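Local coordinates for UPF0141 protein yjdB (Campylobacter jejuni subsp. jejuni HB93-13, PDB 4TN0), which probably transfers phosphoethanolamine to acceptor molecules in the periplasm through its zinc-binding, alkaline phosphatase-like domain and is required for polymyxin resistance and motility, at residues A[92-96]-A[97-101]; A[284-288]-A[289-293]. All blocks are in the same frame, centred on the assembly; numbering follows the deposited sequence.

Contact 1 of 2, residues A[92-96]-A[97-101]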
ATOM      1  N   ASP A  92       5.815   8.350 -12.992  1.00 43.68           N
ATOM      2  CA  ASP A  92       6.371   8.969 -14.184  1.00 50.33           C
ATOM      3  C   ASP A  92       7.296  10.120 -13.781  1.00 51.24           C
ATOM      4  O   ASP A  92       8.328  10.346 -14.394  1.00 50.73           O
ATOM      5  CB  ASP A  92       5.260   9.507 -15.090  1.00 48.14           C
ATOM      6  CG  ASP A  92       4.364   8.424 -15.616  1.00 47.61           C
ATOM      7  OD1 ASP A  92       4.875   7.445 -16.219  1.00 44.88           O
ATOM      8  OD2 ASP A  92       3.137   8.557 -15.391  1.00 45.97           O
ATOM      9  N   VAL A  93       6.888  10.882 -12.773  1.00 48.96           N
ATOM     10  CA  VAL A  93       7.710  11.980 -12.297  1.00 50.41           C
ATOM     11  C   VAL A  93       9.026  11.475 -11.728  1.00 52.28           C
ATOM     12  O   VAL A  93      10.077  12.024 -12.044  1.00 55.38           O
ATOM     13  CB  VAL A  93       6.980  12.827 -11.248  1.00 44.90           C
ATOM     14  CG1 VAL A  93       7.896  13.936 -10.733  1.00 50.94           C
ATOM     15  CG2 VAL A  93       5.730  13.412 -11.863  1.00 38.40           C
ATOM     16  N   LEU A  94       8.990  10.405 -10.939  1.00 52.18           N
ATOM     17  CA  LEU A  94      10.238   9.866 -10.397  1.00 48.67           C
ATOM     18  C   LEU A  94      11.117   9.296 -11.502  1.00 50.14           C
ATOM     19  O   LEU A  94      12.336   9.442 -11.458  1.00 54.28           O
ATOM     20  CB  LEU A  94       9.968   8.790  -9.362  1.00 49.10           C
ATOM     21  CG  LEU A  94       9.163   9.167  -8.130  1.00 48.12           C
ATOM     22  CD1 LEU A  94       8.861   7.897  -7.342  1.00 46.85           C
ATOM     23  CD2 LEU A  94       9.925  10.146  -7.286  1.00 47.41           C
ATOM     24  N   TYR A  95      10.502   8.672 -12.504  1.00 47.36           N
ATOM     25  CA  TYR A  95      11.260   8.073 -13.603  1.00 51.19           C
ATOM     26  C   TYR A  95      11.945   9.112 -14.474  1.00 55.54           C
ATOM     27  O   TYR A  95      13.112   8.966 -14.827  1.00 56.14           O
ATOM     28  CB  TYR A  95      10.351   7.223 -14.488  1.00 51.36           C
ATOM     29  CG  TYR A  95      11.013   6.653 -15.737  1.00 58.80           C
ATOM     30  CD1 TYR A  95      11.572   5.378 -15.740  1.00 62.39           C
ATOM     31  CD2 TYR A  95      11.064   7.393 -16.923  1.00 56.94           C
ATOM     32  CE1 TYR A  95      12.166   4.855 -16.884  1.00 61.76           C
ATOM     33  CE2 TYR A  95      11.652   6.884 -18.063  1.00 61.15           C
ATOM     34  CZ  TYR A  95      12.203   5.615 -18.041  1.00 66.97           C
ATOM     35  OH  TYR A  95      12.790   5.107 -19.180  1.00 69.07           O
ATOM     36  N   LYS A  96      11.210  10.159 -14.826  1.00 53.20           N
ATOM     37  CA  LYS A  96      11.736  11.175 -15.719  1.00 56.65           C
ATOM     38  C   LYS A  96      12.764  12.041 -15.000  1.00 56.08           C
ATOM     39  O   LYS A  96      13.508  12.784 -15.627  1.00 57.83           O
ATOM     40  CB  LYS A  96      10.591  12.012 -16.304  1.00 52.66           C
ATOM     41  CG  LYS A  96      10.002  13.039 -15.371  1.00 52.50           C
ATOM     42  CD  LYS A  96       8.837  13.749 -16.040  1.00 51.10           C
ATOM     43  CE  LYS A  96       8.371  14.933 -15.208  1.00 47.60           C
ATOM     44  NZ  LYS A  96       7.129  15.479 -15.795  1.00 48.38           N
ATOM     45  N   THR A  97      12.818  11.889 -13.684  1.00 54.34           N
ATOM     46  CA  THR A  97      13.674  12.680 -12.817  1.00 50.03           C
ATOM     47  C   THR A  97      14.886  11.802 -12.397  1.00 55.84           C
ATOM     48  O   THR A  97      15.702  12.146 -11.536  1.00 53.63           O
ATOM     49  CB  THR A  97      12.811  13.224 -11.650  1.00 51.07           C
ATOM     50  OG1 THR A  97      12.120  14.398 -12.095  1.00 56.16           O
ATOM     51  CG2 THR A  97      13.580  13.608 -10.500  1.00 50.32           C
ATOM     52  N   GLY A  98      15.007  10.653 -13.058  1.00 56.39           N
ATOM     53  CA  GLY A  98      16.195   9.827 -12.944  1.00 52.56           C
ATOM     54  C   GLY A  98      16.203   8.789 -11.841  1.00 55.36           C
ATOM     55  O   GLY A  98      17.190   8.086 -11.675  1.00 55.34           O
ATOM     56  N   VAL A  99      15.129   8.704 -11.062  1.00 60.38           N
ATOM     57  CA  VAL A  99      15.015   7.670 -10.029  1.00 55.26           C
ATOM     58  C   VAL A  99      14.863   6.276 -10.646  1.00 48.75           C
ATOM     59  O   VAL A  99      14.171   6.108 -11.648  1.00 48.39           O
ATOM     60  CB  VAL A  99      13.835   7.954  -9.101  1.00 55.22           C
ATOM     61  CG1 VAL A  99      13.834   7.000  -7.919  1.00 53.33           C
ATOM     62  CG2 VAL A  99      13.894   9.397  -8.633  1.00 56.03           C
ATOM     63  N   ASP A 100      15.538   5.283 -10.070  1.00 53.61           N
ATOM     64  CA  ASP A 100      15.372   3.888 -10.505  1.00 55.69           C
ATOM     65  C   ASP A 100      14.012   3.335 -10.017  1.00 52.95           C
ATOM     66  O   ASP A 100      13.764   3.225  -8.808  1.00 50.60           O
ATOM     67  CB  ASP A 100      16.530   3.024  -9.996  1.00 54.80           C
ATOM     68  CG  ASP A 100      16.535   1.614 -10.591  1.00 62.28           C
ATOM     69  OD1 ASP A 100      15.480   1.114 -11.054  1.00 63.54           O
ATOM     70  OD2 ASP A 100      17.618   0.996 -10.588  1.00 63.04           O
ATOM     71  N   ALA A 101      13.128   3.036 -10.966  1.00 49.69           N
ATOM     72  CA  ALA A 101      11.771   2.591 -10.652  1.00 49.54           C
ATOM     73  C   ALA A 101      11.487   1.179 -11.136  1.00 45.32           C
ATOM     74  O   ALA A 101      11.649   0.879 -12.317  1.00 49.58           O
ATOM     75  CB  ALA A 101      10.756   3.559 -11.255  1.00 50.03           C
TER

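Contact 2 of 2, residues A[284-288]-A[289-293]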
ATOM      1  N   THR A 284       4.292  12.581  -0.842  1.00 56.10           N
ATOM      2  CA  THR A 284       5.174  11.731  -0.041  1.00 56.73           C
ATOM      3  C   THR A 284       6.193  11.044  -0.933  1.00 55.87           C
ATOM      4  O   THR A 284       7.355  10.885  -0.553  1.00 62.16           O
ATOM      5  CB  THR A 284       4.396  10.657   0.762  1.00 54.88           C
ATOM      6  OG1 THR A 284       3.565  11.296   1.733  1.00 50.79           O
ATOM      7  CG2 THR A 284       5.357   9.738   1.497  1.00 49.54           C
ATOM      8  N   LEU A 285       5.766  10.681  -2.139  1.00 55.33           N
ATOM      9  CA  LEU A 285       6.637   9.985  -3.087  1.00 54.77           C
ATOM     10  C   LEU A 285       7.621  10.943  -3.784  1.00 54.54           C
ATOM     11  O   LEU A 285       8.768  10.587  -4.056  1.00 54.67           O
ATOM     12  CB  LEU A 285       5.787   9.247  -4.119  1.00 51.86           C
ATOM     13  CG  LEU A 285       5.083   7.946  -3.712  1.00 48.05           C
ATOM     14  CD1 LEU A 285       4.362   7.421  -4.925  1.00 48.81           C
ATOM     15  CD2 LEU A 285       6.043   6.887  -3.180  1.00 47.42           C
ATOM     16  N   LEU A 286       7.172  12.154  -4.085  1.00 54.34           N
ATOM     17  CA  LEU A 286       8.076  13.143  -4.647  1.00 57.07           C
ATOM     18  C   LEU A 286       9.079  13.533  -3.565  1.00 58.95           C
ATOM     19  O   LEU A 286      10.291  13.452  -3.768  1.00 56.50           O
ATOM     20  CB  LEU A 286       7.315  14.366  -5.150  1.00 55.48           C
ATOM     21  CG  LEU A 286       6.390  14.182  -6.346  1.00 51.31           C
ATOM     22  CD1 LEU A 286       6.130  15.514  -7.020  1.00 52.21           C
ATOM     23  CD2 LEU A 286       6.996  13.211  -7.321  1.00 51.95           C
ATOM     24  N   GLY A 287       8.557  13.908  -2.399  1.00 58.79           N
ATOM     25  CA  GLY A 287       9.381  14.328  -1.281  1.00 61.52           C
ATOM     26  C   GLY A 287      10.468  13.347  -0.881  1.00 63.77           C
ATOM     27  O   GLY A 287      11.531  13.741  -0.396  1.00 70.25           O
ATOM     28  N   TYR A 288      10.212  12.062  -1.086  1.00 62.07           N
ATOM     29  CA  TYR A 288      11.137  11.048  -0.612  1.00 60.84           C
ATOM     30  C   TYR A 288      12.415  11.069  -1.418  1.00 62.04           C
ATOM     31  O   TYR A 288      13.496  10.815  -0.878  1.00 66.37           O
ATOM     32  CB  TYR A 288      10.521   9.649  -0.670  1.00 59.76           C
ATOM     33  CG  TYR A 288      11.342   8.641   0.094  1.00 55.55           C
ATOM     34  CD1 TYR A 288      12.370   7.936  -0.526  1.00 53.00           C
ATOM     35  CD2 TYR A 288      11.105   8.412   1.446  1.00 54.18           C
ATOM     36  CE1 TYR A 288      13.134   7.026   0.177  1.00 49.62           C
ATOM     37  CE2 TYR A 288      11.864   7.507   2.155  1.00 52.99           C
ATOM     38  CZ  TYR A 288      12.878   6.817   1.514  1.00 52.66           C
ATOM     39  OH  TYR A 288      13.635   5.912   2.218  1.00 57.39           O
ATOM     40  N   PHE A 289      12.305  11.362  -2.710  1.00 59.31           N
ATOM     41  CA  PHE A 289      13.495  11.397  -3.549  1.00 61.21           C
ATOM     42  C   PHE A 289      13.911  12.843  -3.818  1.00 62.28           C
ATOM     43  O   PHE A 289      14.689  13.112  -4.729  1.00 56.96           O
ATOM     44  CB  PHE A 289      13.246  10.634  -4.848  1.00 52.08           C
ATOM     45  CG  PHE A 289      13.037   9.176  -4.629  1.00 60.46           C
ATOM     46  CD1 PHE A 289      14.104   8.297  -4.659  1.00 62.11           C
ATOM     47  CD2 PHE A 289      11.775   8.682  -4.335  1.00 58.73           C
ATOM     48  CE1 PHE A 289      13.915   6.948  -4.431  1.00 56.93           C
ATOM     49  CE2 PHE A 289      11.585   7.337  -4.108  1.00 55.27           C
ATOM     50  CZ  PHE A 289      12.654   6.470  -4.153  1.00 53.55           C
ATOM     51  N   ASN A 290      13.439  13.747  -2.954  1.00 63.98           N
ATOM     52  CA  ASN A 290      13.754  15.177  -3.016  1.00 67.54           C
ATOM     53  C   ASN A 290      13.483  15.823  -4.373  1.00 65.53           C
ATOM     54  O   ASN A 290      14.300  16.606  -4.859  1.00 71.69           O
ATOM     55  CB  ASN A 290      15.226  15.411  -2.642  1.00 65.40           C
ATOM     56  CG  ASN A 290      15.560  14.918  -1.247  1.00 67.34           C
ATOM     57  OD1 ASN A 290      16.327  13.961  -1.074  1.00 70.89           O
ATOM     58  ND2 ASN A 290      14.959  15.548  -0.243  1.00 64.49           N
ATOM     59  N   VAL A 291      12.357  15.484  -4.997  1.00 61.81           N
ATOM     60  CA  VAL A 291      12.038  16.071  -6.298  1.00 63.78           C
ATOM     61  C   VAL A 291      11.627  17.532  -6.123  1.00 65.30           C
ATOM     62  O   VAL A 291      10.702  17.846  -5.363  1.00 62.51           O
ATOM     63  CB  VAL A 291      10.916  15.294  -7.036  1.00 57.51           C
ATOM     64  CG1 VAL A 291      10.501  16.031  -8.300  1.00 51.20           C
ATOM     65  CG2 VAL A 291      11.389  13.895  -7.402  1.00 58.78           C
ATOM     66  N   LYS A 292      12.319  18.425  -6.826  1.00 62.37           N
ATOM     67  CA  LYS A 292      12.016  19.843  -6.713  1.00 62.85           C
ATOM     68  C   LYS A 292      11.018  20.208  -7.806  1.00 55.88           C
ATOM     69  O   LYS A 292      11.282  20.012  -8.988  1.00 53.73           O
ATOM     70  CB  LYS A 292      13.296  20.694  -6.816  1.00 63.07           C
ATOM     71  CG  LYS A 292      14.293  20.488  -5.666  1.00 66.66           C
ATOM     72  CD  LYS A 292      13.696  20.917  -4.316  1.00 73.52           C
ATOM     73  CE  LYS A 292      14.632  20.669  -3.118  1.00 79.52           C
ATOM     74  NZ  LYS A 292      15.867  21.515  -3.088  1.00 90.28           N
ATOM     75  N   THR A 293       9.862  20.713  -7.389  1.00 53.28           N
ATOM     76  CA  THR A 293       8.785  21.055  -8.309  1.00 55.78           C
ATOM     77  C   THR A 293       7.705  21.809  -7.553  1.00 54.30           C
ATOM     78  O   THR A 293       7.580  21.671  -6.337  1.00 55.69           O
ATOM     79  CB  THR A 293       8.158  19.796  -8.996  1.00 61.04           C
ATOM     80  OG1 THR A 293       7.015  20.184  -9.773  1.00 56.69           O
ATOM     81  CG2 THR A 293       7.725  18.750  -7.958  1.00 57.41           C
TER

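Contact 1 of 2, residues A[92-96]-A[97-101]
L94 and V99 meet on both their backbones and their side chains where helix 90-96 turns toward strand 100-105. Among the backbone bonds, V99 N donates a hydrogen bond to L94 O at 2.9 Å, with an N-H...O angle of 141°. One residue inside this bond, G98 N reaches Y95 O at 3.1 Å. L94 O also takes a weak bond from T97 N. The V99-L94 bond and the G98-Y95 bond nested in it, together with the positive phi of G98 (89°), make a Schellman motif with G98 as its C-prime residue. A positive phi of this kind is a backbone shape that suits glycine, and it lets the chain leave the helix axis and head for the strand.

Apolar contact follows the outer bond. V99 turns its CB toward the helix, 4.0 Å from L94 CB, and CG2, held beside the backbone N with CG1 anti to it (chi1 -172°), lies 3.2 Å from L94 O. L94 extends this surface onto I148 of strand 146-152.

T97 and K96 supply the polar side chains of the turn. T97 sets its CB 3.0 Å from V93 O, and T97 OG1 lies 3.1 Å from V93 O. K96 crosses beside T97, its CB 3.4 Å from T97 N, and its extended chain carries NZ away to the I5 carbonyl and the E88 carboxylate.

Contact 2 of 2, residues A[284-288]-A[289-293]
Y288 directs the edge of its ring at the face of F289 in a T-shaped pair between adjacent residues at the end of helix 281-288. The centroids are 5.2 Å apart and the planes stand at 64°, with Y288 CD1 placed over the F289 face near its rim, 3.7 Å from F289 CE2. Y288 has CG anti to its backbone N (chi1 -167°), and F289 has CG beside its own N, which brings the Y288 edge against the F289 face. At the edge of the F289 ring, in its plane, sits L285 O, 3.6 Å from CD2. This buried side continues through L286, whose CB lies 4.2 Å from V291 CB and whose CD1 meets T293 CG2 at 3.7 Å, the two side chains crossing at about a right angle. The backbone is equally firm here: V291 N bonds almost straight to L286 O (3.1 Å), N290 N bonds to G287 O within that loop, and F289 N also bonds to L286 O, from the other face of the carbonyl.

The exposed side is looser. N290, whose positive phi makes it the C-prime residue of this Schellman motif, points away from the helix, and its ND2 comes no nearer than 3.9 Å to G287 O.

Buried Y288 has its OH hydrogen-bonded to S220 and its ring in a cation-pi contact with K18, while L286 O, in the last turn of the helix, accepts two hydrogen bonds, from F289 N and V291 N.

In the fold
Contacts 1 and 2 are two helix C-termini that end in the same way and pack against each other, their centres 10 Å apart although far apart in sequence. F289 of contact 2 packs against both segments of contact 1: its CE1 is 3.5 Å from V99 CG1 and its CD2 is 3.8 Å from L94 CD2. Alongside, V93 CG1 meets L286 CD2 at 3.6 Å. The joint core rests on strands 146-152 and 18-24 of the mixed sheet in the alkaline phosphatase-like fold. Neither contact contributes a ligand to the zinc ion, which is held by E26, phosphorylated T65, D226 and H227.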